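Side-chain contacts in putative integron gene cassette protein (Uncultured bacterium, PDB 3FUY), which is of unknown function but is encoded by a mobile integron gene cassette and forms an assembly of three copies: residues B[25-28]-B[34-37]; B[44-49]-B[67-72]; B[77-82]-B[88-93]; B[112-117]-B[172-177]; B[137-142]-B[151-156]. All blocks are in the same frame, centred on the assembly; numbering follows the deposited sequence.

Interaction 1: B[25-28]-B[34-37]; sequences VNTS and LVTI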
# COMPACT_ATOMS: atom_id res chain seq x y z
N VAL B 25 -8.99 10.73 -1.56
CA VAL B 25 -8.88 9.37 -2.05
C VAL B 25 -7.47 8.86 -1.89
O VAL B 25 -6.52 9.47 -2.38
CB VAL B 25 -9.26 9.29 -3.52
CG1 VAL B 25 -9.01 7.88 -4.04
CG2 VAL B 25 -10.72 9.70 -3.70
N ASN B 26 -7.33 7.73 -1.22
CA ASN B 26 -6.01 7.16 -0.99
C ASN B 26 -5.84 5.89 -1.81
O ASN B 26 -6.57 4.93 -1.63
CB ASN B 26 -5.81 6.88 0.49
CG ASN B 26 -4.43 6.31 0.79
OD1 ASN B 26 -4.02 5.31 0.24
ND2 ASN B 26 -3.71 6.96 1.67
N THR B 27 -4.87 5.91 -2.71
CA THR B 27 -4.65 4.79 -3.62
C THR B 27 -3.31 4.14 -3.31
O THR B 27 -2.33 4.86 -3.07
CB THR B 27 -4.63 5.28 -5.08
OG1 THR B 27 -5.92 5.81 -5.42
CG2 THR B 27 -4.31 4.13 -6.04
N SER B 28 -3.27 2.81 -3.33
CA SER B 28 -2.03 2.09 -3.02
C SER B 28 -1.85 0.89 -3.94
O SER B 28 -2.79 0.15 -4.18
CB SER B 28 -2.01 1.61 -1.56
OG SER B 28 -2.29 2.68 -0.66
N LEU B 34 -2.78 -4.89 -8.73
CA LEU B 34 -3.71 -4.95 -7.60
C LEU B 34 -3.63 -3.65 -6.79
O LEU B 34 -2.57 -3.31 -6.24
CB LEU B 34 -3.45 -6.16 -6.71
CG LEU B 34 -4.33 -6.34 -5.47
CD1 LEU B 34 -5.74 -6.70 -5.86
CD2 LEU B 34 -3.74 -7.38 -4.50
N VAL B 35 -4.74 -2.93 -6.72
CA VAL B 35 -4.75 -1.57 -6.17
C VAL B 35 -5.87 -1.41 -5.16
O VAL B 35 -7.00 -1.81 -5.41
CB VAL B 35 -4.90 -0.52 -7.29
CG1 VAL B 35 -5.15 0.87 -6.72
CG2 VAL B 35 -3.66 -0.53 -8.20
N THR B 36 -5.57 -0.83 -4.01
CA THR B 36 -6.62 -0.50 -3.06
C THR B 36 -6.98 0.98 -3.19
O THR B 36 -6.11 1.85 -3.28
CB THR B 36 -6.22 -0.81 -1.60
OG1 THR B 36 -5.08 -0.02 -1.24
CG2 THR B 36 -5.87 -2.28 -1.44
N ILE B 37 -8.28 1.26 -3.20
CA ILE B 37 -8.75 2.63 -3.34
C ILE B 37 -9.74 2.94 -2.22
O ILE B 37 -10.83 2.38 -2.16
CB ILE B 37 -9.40 2.85 -4.71
CG1 ILE B 37 -8.41 2.55 -5.82
CG2 ILE B 37 -9.88 4.29 -4.86
CD1 ILE B 37 -9.09 2.54 -7.24
O HOH W 1 -5.15 2.78 -0.50
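Ser28 and Thr36 face each other as an antiparallel hydrogen-bonded pair, Ser28 N to Thr36 O and Thr36 N to Ser28 O both measuring 3.0 Å, while the neighbouring Thr27 and Ile37 make a non-hydrogen-bonded pair with their CA atoms 4.6 Å apart. On the face that carries Thr27, the packing is diagonal as well as straight across. With OG1 of Thr27 at chi1 -65°, its methyl CG2 lies opposite the backbone N, which carries it to CG1 of Val35, a tight 3.4 Å; OG1 lies alongside Ile37 CG1. Val25 CG1 reaches CG2 of Ile37 at 3.8 Å. Branched residues suit this face because their methyls spread along the strands, and helix 59-79 covers two of them: Thr27 rests on Ile62 and Ile37 on Leu66. The face of Ser28 and Thr36 is polar instead. Ser28 CB packs on Thr36 OG1 at 3.5 Å, and one water is hydrogen-bonded to Asn26 O, Ser28 OG and Thr36 OG1, donating to the last at 2.9 Å. Small hydroxyl residues fit here because other chains come close: Thr36 OG1 also bonds Phe29 O of the second subunit, to which Asn26 ND2 is bonded as well, at Thr27 O. Two strands joined by a short connection in this way form a beta hairpin, here at the margin of the mixed sheet and at the meeting of three subunits.

Interaction 2: B[44-49]-B[67-72]; sequences QFAVLR and DKMKGV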
# COMPACT_ATOMS: atom_id res chain seq x y z
N GLN B 44 -16.21 5.03 0.99
CA GLN B 44 -16.21 3.80 0.21
C GLN B 44 -14.83 3.18 0.14
O GLN B 44 -13.82 3.88 0.31
CB GLN B 44 -16.69 4.07 -1.22
CG GLN B 44 -18.16 4.38 -1.35
CD GLN B 44 -18.50 4.71 -2.80
OE1 GLN B 44 -18.14 5.77 -3.29
NE2 GLN B 44 -19.17 3.78 -3.50
N PHE B 45 -14.79 1.89 -0.16
CA PHE B 45 -13.54 1.18 -0.38
C PHE B 45 -13.70 0.23 -1.56
O PHE B 45 -14.69 -0.49 -1.64
CB PHE B 45 -13.14 0.39 0.88
CG PHE B 45 -11.77 -0.20 0.81
CD1 PHE B 45 -10.69 0.46 1.39
CD2 PHE B 45 -11.54 -1.42 0.19
CE1 PHE B 45 -9.41 -0.09 1.34
CE2 PHE B 45 -10.26 -1.97 0.12
CZ PHE B 45 -9.20 -1.31 0.71
N ALA B 46 -12.75 0.24 -2.48
CA ALA B 46 -12.78 -0.73 -3.57
C ALA B 46 -11.41 -1.31 -3.84
O ALA B 46 -10.39 -0.63 -3.67
CB ALA B 46 -13.35 -0.10 -4.85
N VAL B 47 -11.40 -2.55 -4.28
CA VAL B 47 -10.20 -3.14 -4.83
C VAL B 47 -10.22 -3.06 -6.35
O VAL B 47 -11.19 -3.46 -6.99
CB VAL B 47 -10.03 -4.61 -4.39
CG1 VAL B 47 -8.75 -5.18 -4.97
CG2 VAL B 47 -10.02 -4.72 -2.85
N LEU B 48 -9.14 -2.56 -6.93
CA LEU B 48 -8.97 -2.59 -8.37
C LEU B 48 -8.02 -3.74 -8.77
O LEU B 48 -6.90 -3.85 -8.26
CB LEU B 48 -8.44 -1.26 -8.87
CG LEU B 48 -8.05 -1.22 -10.34
CD1 LEU B 48 -9.28 -1.50 -11.22
CD2 LEU B 48 -7.44 0.13 -10.65
N ARG B 49 -8.50 -4.59 -9.68
CA ARG B 49 -7.69 -5.70 -10.19
C ARG B 49 -7.61 -5.67 -11.70
O ARG B 49 -8.64 -5.55 -12.37
CB ARG B 49 -8.30 -7.03 -9.78
CG ARG B 49 -7.91 -7.50 -8.41
CD ARG B 49 -8.59 -8.82 -8.06
NE ARG B 49 -8.08 -9.32 -6.78
CZ ARG B 49 -7.37 -10.44 -6.64
NH1 ARG B 49 -7.12 -11.21 -7.69
NH2 ARG B 49 -6.94 -10.80 -5.43
N ASP B 67 -15.23 5.93 -11.35
CA ASP B 67 -16.54 6.13 -11.96
C ASP B 67 -17.54 5.04 -11.56
O ASP B 67 -18.71 5.34 -11.29
CB ASP B 67 -16.44 6.24 -13.48
CG ASP B 67 -16.02 7.64 -13.95
OD1 ASP B 67 -15.95 8.57 -13.11
OD2 ASP B 67 -15.76 7.81 -15.16
N LYS B 68 -17.09 3.78 -11.51
CA LYS B 68 -17.97 2.70 -11.07
C LYS B 68 -18.30 2.82 -9.56
O LYS B 68 -19.41 2.52 -9.13
CB LYS B 68 -17.38 1.32 -11.39
CG LYS B 68 -17.06 1.08 -12.87
CD LYS B 68 -18.26 1.39 -13.76
CE LYS B 68 -17.83 1.49 -15.23
NZ LYS B 68 -18.99 1.64 -16.16
N MSE B 69 -17.33 3.27 -8.76
CA MSE B 69 -17.62 3.54 -7.34
C MSE B 69 -18.72 4.58 -7.24
O MSE B 69 -19.62 4.47 -6.42
CB MSE B 69 -16.36 4.03 -6.61
CG MSE B 69 -15.29 2.95 -6.58
SE MSE B 69 -13.59 3.57 -5.87
CE MSE B 69 -14.05 3.69 -3.97
N LYS B 70 -18.66 5.59 -8.11
CA LYS B 70 -19.70 6.60 -8.11
C LYS B 70 -21.05 6.00 -8.58
O LYS B 70 -22.10 6.31 -8.03
CB LYS B 70 -19.30 7.78 -8.99
CG LYS B 70 -20.37 8.88 -9.05
CD LYS B 70 -19.92 10.06 -9.90
CE LYS B 70 -20.97 11.17 -9.90
NZ LYS B 70 -22.31 10.68 -10.34
N GLY B 71 -21.01 5.12 -9.58
CA GLY B 71 -22.25 4.53 -10.07
C GLY B 71 -22.97 3.77 -8.96
O GLY B 71 -24.20 3.84 -8.82
N VAL B 72 -22.21 3.03 -8.15
CA VAL B 72 -22.79 2.30 -7.02
C VAL B 72 -23.38 3.23 -5.95
O VAL B 72 -24.51 3.01 -5.48
CB VAL B 72 -21.78 1.32 -6.41
CG1 VAL B 72 -22.35 0.67 -5.15
CG2 VAL B 72 -21.37 0.25 -7.45
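A beta-alpha-beta crossover links the parallel neighbours 44-49 and 91-100, and its helix 59-79 lies on the sheet here through Met69, which packs against Gln44 and Ala46. The axes of the two short segments pass 9.9 Å apart, a distance bridged by one long side chain from each partner. Gln44 and Met69 run past each other in opposite directions, each reaching toward the other's backbone. The amide of Gln44 gives NE2 to the carbonyl oxygen Met69 O at 3.0 Å. The N-H points almost straight at it, at 172°, with the acceptor in the amide plane, although NE2 itself stands above the plane of the helix carbonyl. At the other end of the amide, OE1 accepts from Arg73 NH1, one turn further along the helix, so both polar atoms of this buried group are engaged and its orientation is fixed. A leucine in place of Gln44 would probably leave the Arg73 guanidinium without this acceptor and Met69 O without its side-chain donor. Below the amide the contact is apolar. Met69, present as selenomethionine, is long and flexible enough to bend over the strand, and the small Ala46 lets it come close, SE to Ala46 CB measuring 3.8 Å. The turn at chi3 (74°) then carries the terminal methyl back beneath the glutamine, Met69 CE resting 3.8 Å from Gln44 CB.

Interaction 3: B[77-82]-B[88-93]; sequences QSIGDD and KGPHIR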
# COMPACT_ATOMS: atom_id res chain seq x y z
N GLN B 77 -28.19 5.78 -3.61
CA GLN B 77 -28.97 6.99 -3.38
C GLN B 77 -30.38 6.88 -3.99
O GLN B 77 -31.32 7.43 -3.44
CB GLN B 77 -28.22 8.22 -3.92
CG GLN B 77 -28.80 9.55 -3.49
CD GLN B 77 -28.90 9.68 -1.98
OE1 GLN B 77 -28.11 9.09 -1.25
NE2 GLN B 77 -29.86 10.46 -1.51
N SER B 78 -30.51 6.18 -5.12
CA SER B 78 -31.81 5.99 -5.76
C SER B 78 -32.70 5.03 -4.99
O SER B 78 -33.92 5.09 -5.09
CB SER B 78 -31.65 5.46 -7.19
OG SER B 78 -31.16 6.47 -8.04
N ILE B 79 -32.08 4.11 -4.25
CA ILE B 79 -32.82 3.09 -3.53
C ILE B 79 -33.24 3.59 -2.17
O ILE B 79 -34.25 3.15 -1.62
CB ILE B 79 -31.99 1.80 -3.39
CG1 ILE B 79 -32.03 1.02 -4.70
CG2 ILE B 79 -32.53 0.94 -2.26
CD1 ILE B 79 -31.89 -0.49 -4.54
N GLY B 80 -32.47 4.52 -1.62
CA GLY B 80 -32.75 5.08 -0.32
C GLY B 80 -31.50 5.69 0.28
O GLY B 80 -30.40 5.21 0.04
N ASP B 81 -31.67 6.76 1.05
CA ASP B 81 -30.55 7.45 1.67
C ASP B 81 -29.92 6.68 2.84
O ASP B 81 -30.53 6.53 3.90
CB ASP B 81 -30.99 8.82 2.17
CG ASP B 81 -29.84 9.64 2.70
OD1 ASP B 81 -28.69 9.39 2.27
OD2 ASP B 81 -30.08 10.53 3.54
N ASP B 82 -28.68 6.22 2.65
CA ASP B 82 -28.01 5.40 3.67
C ASP B 82 -27.33 6.21 4.78
O ASP B 82 -26.59 5.64 5.59
CB ASP B 82 -27.00 4.44 3.03
CG ASP B 82 -25.88 5.17 2.29
OD1 ASP B 82 -26.03 6.38 2.00
OD2 ASP B 82 -24.84 4.55 2.00
N LYS B 88 -33.16 1.44 6.95
CA LYS B 88 -33.55 0.03 7.03
C LYS B 88 -33.00 -0.81 5.89
O LYS B 88 -33.28 -2.00 5.81
CB LYS B 88 -35.07 -0.10 7.12
CG LYS B 88 -35.65 0.35 8.46
CD LYS B 88 -37.10 0.76 8.33
CE LYS B 88 -37.50 1.71 9.47
NZ LYS B 88 -38.62 2.61 9.07
N GLY B 89 -32.20 -0.20 5.03
CA GLY B 89 -31.62 -0.92 3.91
C GLY B 89 -32.56 -0.88 2.72
O GLY B 89 -33.61 -0.25 2.78
N PRO B 90 -32.17 -1.54 1.63
CA PRO B 90 -30.89 -2.27 1.54
C PRO B 90 -29.68 -1.36 1.30
O PRO B 90 -29.84 -0.22 0.87
CB PRO B 90 -31.10 -3.18 0.33
CG PRO B 90 -32.13 -2.48 -0.51
CD PRO B 90 -33.01 -1.71 0.43
N HIS B 91 -28.49 -1.89 1.58
CA HIS B 91 -27.23 -1.24 1.21
C HIS B 91 -26.70 -1.87 -0.08
O HIS B 91 -26.69 -3.11 -0.22
CB HIS B 91 -26.17 -1.47 2.29
CG HIS B 91 -26.44 -0.79 3.59
ND1 HIS B 91 -26.05 0.52 3.85
CD2 HIS B 91 -26.98 -1.25 4.74
CE1 HIS B 91 -26.38 0.83 5.09
NE2 HIS B 91 -26.94 -0.22 5.65
N ILE B 92 -26.24 -1.05 -1.02
CA ILE B 92 -25.54 -1.56 -2.18
C ILE B 92 -24.11 -1.06 -2.08
O ILE B 92 -23.87 0.15 -2.06
CB ILE B 92 -26.14 -1.03 -3.51
CG1 ILE B 92 -27.64 -1.27 -3.56
CG2 ILE B 92 -25.47 -1.70 -4.68
CD1 ILE B 92 -28.24 -0.95 -4.93
N ARG B 93 -23.15 -1.97 -1.99
CA ARG B 93 -21.77 -1.58 -1.73
C ARG B 93 -20.83 -2.14 -2.78
O ARG B 93 -20.91 -3.32 -3.11
CB ARG B 93 -21.33 -2.06 -0.34
CG ARG B 93 -22.28 -1.67 0.78
CD ARG B 93 -22.38 -0.14 0.93
NE ARG B 93 -21.07 0.50 1.14
CZ ARG B 93 -20.92 1.81 1.35
NH1 ARG B 93 -21.99 2.60 1.41
NH2 ARG B 93 -19.72 2.33 1.52
O HOH W 2 -24.85 1.99 1.79
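Asp82 OD2 and Arg93 NH1 form a rather long salt bridge of 3.5 Å, and a water bridges the same two groups. The water donates to Asp82 OD2 at 2.6 Å and accepts from Arg93 NH1 at 2.9 Å. A third hydrogen bond joins this water to His91 ND1, 2.8 Å away, with the water in the plane of the imidazole at its edge. The aspartate oxygen and the water both meet the guanidinium at its edge, where its N-H groups point, although the carboxylate plane is turned 37° from that of the arginine. Bends at chi2 and chi3 fold Arg93 back so that NH1 reaches the loop. A second, apolar patch is made by Ile79: its CG2 packs on the Pro90 ring at CD, 3.8 Å away, and its CD1 meets Ile92 CD1 at 3.7 Å. Both pairs cross at about a right angle. This is where helix 59-79 ends and the chain returns into strand 91-100, closing the beta-alpha-beta crossover, and Ala131 of helix 121-138 packs on both isoleucines. The return needs unusual backbone. Gly80 leaves the helix with a positive phi at which a CB would strike the carbonyl oxygen before it; Gly89 is under the same restriction, and a cis peptide bond precedes Pro90. Further out, the side-chain amide of Gln76 ties the two segments together, NE2 bonding the carbonyls of Gly80 and Pro90 while OE1 accepts from Ile92 N. Arg93 NH2 is held by a salt bridge to Asp170 and a hydrogen bond to Gly43 O.

Interaction 4: B[112-117]-B[172-177]; sequences DLIVGT and DEYYKD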
# COMPACT_ATOMS: atom_id res chain seq x y z
N ASP B 112 -22.00 -5.94 -3.18
CA ASP B 112 -22.76 -6.69 -2.18
C ASP B 112 -24.09 -5.98 -2.04
O ASP B 112 -24.13 -4.74 -2.00
CB ASP B 112 -22.07 -6.64 -0.80
CG ASP B 112 -20.90 -7.62 -0.65
OD1 ASP B 112 -20.57 -8.36 -1.59
OD2 ASP B 112 -20.30 -7.64 0.45
N LEU B 113 -25.18 -6.74 -1.96
CA LEU B 113 -26.47 -6.19 -1.56
C LEU B 113 -26.73 -6.66 -0.13
O LEU B 113 -26.80 -7.87 0.13
CB LEU B 113 -27.62 -6.65 -2.47
CG LEU B 113 -29.02 -6.14 -2.09
CD1 LEU B 113 -29.22 -4.70 -2.53
CD2 LEU B 113 -30.12 -7.03 -2.67
N ILE B 114 -26.86 -5.72 0.79
CA ILE B 114 -27.09 -6.08 2.19
C ILE B 114 -28.50 -5.71 2.63
O ILE B 114 -28.86 -4.53 2.64
CB ILE B 114 -26.05 -5.40 3.13
CG1 ILE B 114 -24.62 -5.65 2.61
CG2 ILE B 114 -26.19 -5.92 4.55
CD1 ILE B 114 -23.54 -4.86 3.37
N VAL B 115 -29.30 -6.71 2.99
CA VAL B 115 -30.64 -6.48 3.53
C VAL B 115 -30.68 -6.83 5.01
O VAL B 115 -29.80 -7.53 5.52
CB VAL B 115 -31.74 -7.27 2.77
CG1 VAL B 115 -31.81 -6.84 1.32
CG2 VAL B 115 -31.49 -8.76 2.87
N GLY B 116 -31.69 -6.34 5.71
CA GLY B 116 -31.81 -6.58 7.14
C GLY B 116 -32.24 -8.02 7.42
O GLY B 116 -33.06 -8.57 6.69
N THR B 117 -31.67 -8.62 8.46
CA THR B 117 -32.01 -10.00 8.83
C THR B 117 -33.53 -10.19 8.92
O THR B 117 -34.03 -11.30 8.67
CB THR B 117 -31.36 -10.42 10.16
OG1 THR B 117 -31.56 -9.39 11.14
CG2 THR B 117 -29.86 -10.65 10.00
N ASP B 172 -14.14 -5.22 6.78
CA ASP B 172 -13.00 -5.77 6.06
C ASP B 172 -13.24 -7.19 5.54
O ASP B 172 -12.73 -7.57 4.48
CB ASP B 172 -11.71 -5.71 6.89
CG ASP B 172 -11.74 -6.61 8.12
OD1 ASP B 172 -12.78 -7.27 8.39
OD2 ASP B 172 -10.71 -6.65 8.83
N GLU B 173 -14.02 -7.96 6.29
CA GLU B 173 -14.41 -9.32 5.92
C GLU B 173 -15.01 -9.40 4.50
O GLU B 173 -14.75 -10.33 3.73
CB GLU B 173 -15.40 -9.83 6.98
CG GLU B 173 -16.28 -11.01 6.60
CD GLU B 173 -17.44 -11.20 7.59
OE1 GLU B 173 -17.43 -10.54 8.65
OE2 GLU B 173 -18.36 -12.00 7.31
N TYR B 174 -15.81 -8.40 4.16
CA TYR B 174 -16.50 -8.37 2.87
C TYR B 174 -15.57 -8.23 1.67
O TYR B 174 -16.03 -8.30 0.53
CB TYR B 174 -17.53 -7.25 2.82
CG TYR B 174 -18.57 -7.28 3.91
CD1 TYR B 174 -19.00 -8.48 4.46
CD2 TYR B 174 -19.15 -6.10 4.38
CE1 TYR B 174 -19.97 -8.51 5.46
CE2 TYR B 174 -20.11 -6.12 5.38
CZ TYR B 174 -20.52 -7.32 5.91
OH TYR B 174 -21.50 -7.33 6.90
N TYR B 175 -14.28 -8.01 1.91
CA TYR B 175 -13.31 -7.83 0.83
C TYR B 175 -12.34 -9.00 0.69
O TYR B 175 -11.49 -8.99 -0.20
CB TYR B 175 -12.53 -6.52 1.02
CG TYR B 175 -13.39 -5.29 0.88
CD1 TYR B 175 -13.46 -4.60 -0.33
CD2 TYR B 175 -14.16 -4.85 1.93
CE1 TYR B 175 -14.28 -3.47 -0.47
CE2 TYR B 175 -14.98 -3.73 1.81
CZ TYR B 175 -15.03 -3.04 0.61
OH TYR B 175 -15.84 -1.93 0.49
N LYS B 176 -12.44 -9.98 1.58
CA LYS B 176 -11.52 -11.12 1.57
C LYS B 176 -11.36 -11.81 0.22
O LYS B 176 -10.28 -12.31 -0.10
CB LYS B 176 -11.94 -12.17 2.61
CG LYS B 176 -11.48 -11.88 4.02
CD LYS B 176 -11.69 -13.11 4.90
CE LYS B 176 -11.69 -12.75 6.39
NZ LYS B 176 -12.73 -13.55 7.11
N ASP B 177 -12.43 -11.85 -0.58
CA ASP B 177 -12.38 -12.49 -1.90
C ASP B 177 -11.38 -11.83 -2.81
O ASP B 177 -10.89 -12.46 -3.75
CB ASP B 177 -13.74 -12.39 -2.61
CG ASP B 177 -14.75 -13.38 -2.09
OD1 ASP B 177 -14.34 -14.34 -1.41
OD2 ASP B 177 -15.96 -13.19 -2.35
O HOH W 3 -18.37 -9.69 -0.39
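Tyr174 packs against Asp112 and Ile114, joining the 3-10 turn near the C-terminus to strand 106-116. At the start of its side chain, CB lies 3.7 Å from Asp112 OD2, and CG is 3.9 Å from the same oxygen. Carboxylate and ring are steeply inclined, their planes 75° apart. Farther along the ring, CE2 meets the end of the isoleucine, Ile114 CD1, at 4.2 Å; with CG1 beside the backbone N (chi1 -50°) and the chain extended beyond it, Ile114 just reaches the ring. At the tip, OH is hydrogen-bonded to Glu160 OE2, so a tyrosine serves where carbon is wanted along its length and a polar group at its end. The backbone takes part too: a water is hydrogen-bonded to Asp112 OD1 (2.8 Å) and to Tyr174 O (2.9 Å), linking turn to strand. Asp112 OD2 has its main partners elsewhere, in salt bridges to Arg95 NE and Arg158 NE, and Tyr174 touches both arginine side chains. The chemistry thus implies a division of labour: the tyrosine adds carbon contact beside the carboxylate, whose charge is met by Arg95 and Arg158, as suits a buried acid.

Interaction 5: B[137-142]-B[151-156]; sequences AALQVD and TQFEMK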
# COMPACT_ATOMS: atom_id res chain seq x y z
N ALA B 137 -28.40 0.41 -14.92
CA ALA B 137 -28.34 1.80 -15.39
C ALA B 137 -27.07 2.54 -14.97
O ALA B 137 -26.36 3.10 -15.82
CB ALA B 137 -29.57 2.57 -14.95
N ALA B 138 -26.77 2.55 -13.67
CA ALA B 138 -25.65 3.35 -13.16
C ALA B 138 -24.29 2.85 -13.63
O ALA B 138 -23.38 3.65 -13.85
CB ALA B 138 -25.69 3.42 -11.62
N LEU B 139 -24.13 1.54 -13.73
CA LEU B 139 -22.86 0.94 -14.16
C LEU B 139 -22.73 0.82 -15.69
O LEU B 139 -21.69 0.38 -16.19
CB LEU B 139 -22.66 -0.43 -13.51
CG LEU B 139 -22.53 -0.41 -11.97
CD1 LEU B 139 -22.28 -1.80 -11.44
CD2 LEU B 139 -21.41 0.55 -11.50
N GLN B 140 -23.78 1.21 -16.40
CA GLN B 140 -23.84 1.08 -17.88
C GLN B 140 -23.50 -0.32 -18.35
O GLN B 140 -22.59 -0.52 -19.16
CB GLN B 140 -22.95 2.12 -18.57
CG GLN B 140 -23.33 3.56 -18.21
CD GLN B 140 -22.43 4.59 -18.87
OE1 GLN B 140 -22.34 4.67 -20.10
NE2 GLN B 140 -21.73 5.37 -18.06
N VAL B 141 -24.26 -1.29 -17.85
CA VAL B 141 -24.02 -2.70 -18.12
C VAL B 141 -24.23 -2.99 -19.60
O VAL B 141 -25.18 -2.52 -20.20
CB VAL B 141 -24.92 -3.57 -17.25
CG1 VAL B 141 -24.95 -5.01 -17.75
CG2 VAL B 141 -24.43 -3.50 -15.78
N ASP B 142 -23.30 -3.74 -20.18
CA ASP B 142 -23.44 -4.26 -21.53
C ASP B 142 -23.37 -3.21 -22.62
O ASP B 142 -23.66 -3.51 -23.77
CB ASP B 142 -24.73 -5.07 -21.66
CG ASP B 142 -24.51 -6.53 -21.34
OD1 ASP B 142 -23.61 -7.12 -21.96
OD2 ASP B 142 -25.24 -7.07 -20.47
N THR B 151 -19.27 -2.92 -19.29
CA THR B 151 -19.33 -3.32 -17.89
C THR B 151 -20.34 -4.43 -17.63
O THR B 151 -21.41 -4.47 -18.23
CB THR B 151 -19.65 -2.07 -17.00
OG1 THR B 151 -18.65 -1.07 -17.21
CG2 THR B 151 -19.69 -2.43 -15.52
N GLN B 152 -19.99 -5.35 -16.74
CA GLN B 152 -20.94 -6.31 -16.19
C GLN B 152 -20.81 -6.26 -14.68
O GLN B 152 -19.81 -5.75 -14.15
CB GLN B 152 -20.62 -7.72 -16.68
CG GLN B 152 -20.54 -7.87 -18.19
CD GLN B 152 -21.86 -7.63 -18.90
OE1 GLN B 152 -22.94 -7.81 -18.32
NE2 GLN B 152 -21.78 -7.22 -20.16
N PHE B 153 -21.78 -6.81 -13.97
CA PHE B 153 -21.62 -6.89 -12.52
C PHE B 153 -22.06 -8.23 -11.94
O PHE B 153 -22.79 -8.99 -12.58
CB PHE B 153 -22.32 -5.73 -11.79
CG PHE B 153 -23.82 -5.83 -11.78
CD1 PHE B 153 -24.49 -6.25 -10.65
CD2 PHE B 153 -24.56 -5.49 -12.89
CE1 PHE B 153 -25.88 -6.34 -10.63
CE2 PHE B 153 -25.94 -5.57 -12.88
CZ PHE B 153 -26.61 -6.00 -11.76
N GLU B 154 -21.59 -8.51 -10.73
CA GLU B 154 -22.06 -9.64 -9.94
C GLU B 154 -22.47 -9.12 -8.58
O GLU B 154 -21.72 -8.35 -7.95
CB GLU B 154 -20.98 -10.71 -9.76
CG GLU B 154 -20.79 -11.65 -10.93
CD GLU B 154 -19.90 -12.83 -10.57
OE1 GLU B 154 -19.75 -13.11 -9.36
OE2 GLU B 154 -19.34 -13.46 -11.50
N MSE B 155 -23.63 -9.57 -8.12
CA MSE B 155 -24.17 -9.11 -6.86
C MSE B 155 -24.28 -10.24 -5.83
O MSE B 155 -25.03 -11.20 -6.00
CB MSE B 155 -25.55 -8.51 -7.10
CG MSE B 155 -26.22 -8.01 -5.85
SE MSE B 155 -27.78 -6.91 -6.33
CE MSE B 155 -27.14 -6.32 -8.04
N LYS B 156 -23.50 -10.12 -4.76
CA LYS B 156 -23.56 -11.06 -3.65
C LYS B 156 -24.63 -10.57 -2.67
O LYS B 156 -24.76 -9.36 -2.43
CB LYS B 156 -22.19 -11.13 -2.96
CG LYS B 156 -22.09 -12.19 -1.88
CD LYS B 156 -20.73 -12.18 -1.19
CE LYS B 156 -19.62 -12.57 -2.13
NZ LYS B 156 -18.29 -12.39 -1.48
O HOH W 4 -19.90 0.17 -19.23
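Thr151 OG1 is gripped by two partners: Lys68 NZ, from helix 59-79, and a water at 2.7 Å, which is also hydrogen-bonded to Gln140 O, 2.8 Å away. Lys68 NZ bonds Leu139 O as well, so one ammonium group ties both segments to that helix. Thr151 is small enough for its CB to sit 3.3 Å from Leu139 O. Its own carbonyl takes the backbone bond between the segments, Asp142 N to Thr151 O, 2.8 Å long with the N-H at 159°. The contact lies in the beta-alpha-beta unit of strand 106-116, helix 121-138 and strand 150-160, just where the chain leaves the helix. A Schellman motif ends the helix, Gln140 taking the positive phi, and turns the chain toward the strand. Beyond it, Val141 sends its two methyls to different partners: CG1 lies by the Gln152 amide, and CG2 meets the edge of the Phe153 ring at CD2, 3.5 Å away and near the ring plane. Leu139 CD1 packs at the base of the same residue, 3.9 Å from Phe153 CB. Near the surface, a bend at chi2 (-65°) brings Gln152 NE2 to Asp142 OD1 at a short 2.6 Å. The aspartate oxygen lies close to the amide plane, but NE2 approaches it from above the carboxylate plane. An alanine at Gln152 would probably leave the Asp142 carboxylate without this donor and free to turn, and Val141 CG1 less covered. Leu135 of helix 121-138 also touches the Phe153 side chain.

How the interactions relate
All five contacts reach the same mixed sheet and, apart from interaction 5, which is nested inside the loop closed by interaction 4, follow one another along the chain. Interaction 1 is continued into interaction 2 by the strand bond Val35 O to Leu48 N, 2.7 Å. Interactions 2 and 3 share helix 59-79, with centres 16 Å apart. Strand pairing joins interaction 3 to interaction 4 (Arg93 O to Asp112 N, 2.8 Å), and a salt bridge joins interaction 4 to interaction 5 (Asp177 OD2 to Lys156 NZ, 2.6 Å). Interactions 1 and 3 lie farthest apart, about 24 Å between centres. Interactions 1, 2 and 4 touch the second subunit; with the function unknown, none can be tied to an active site.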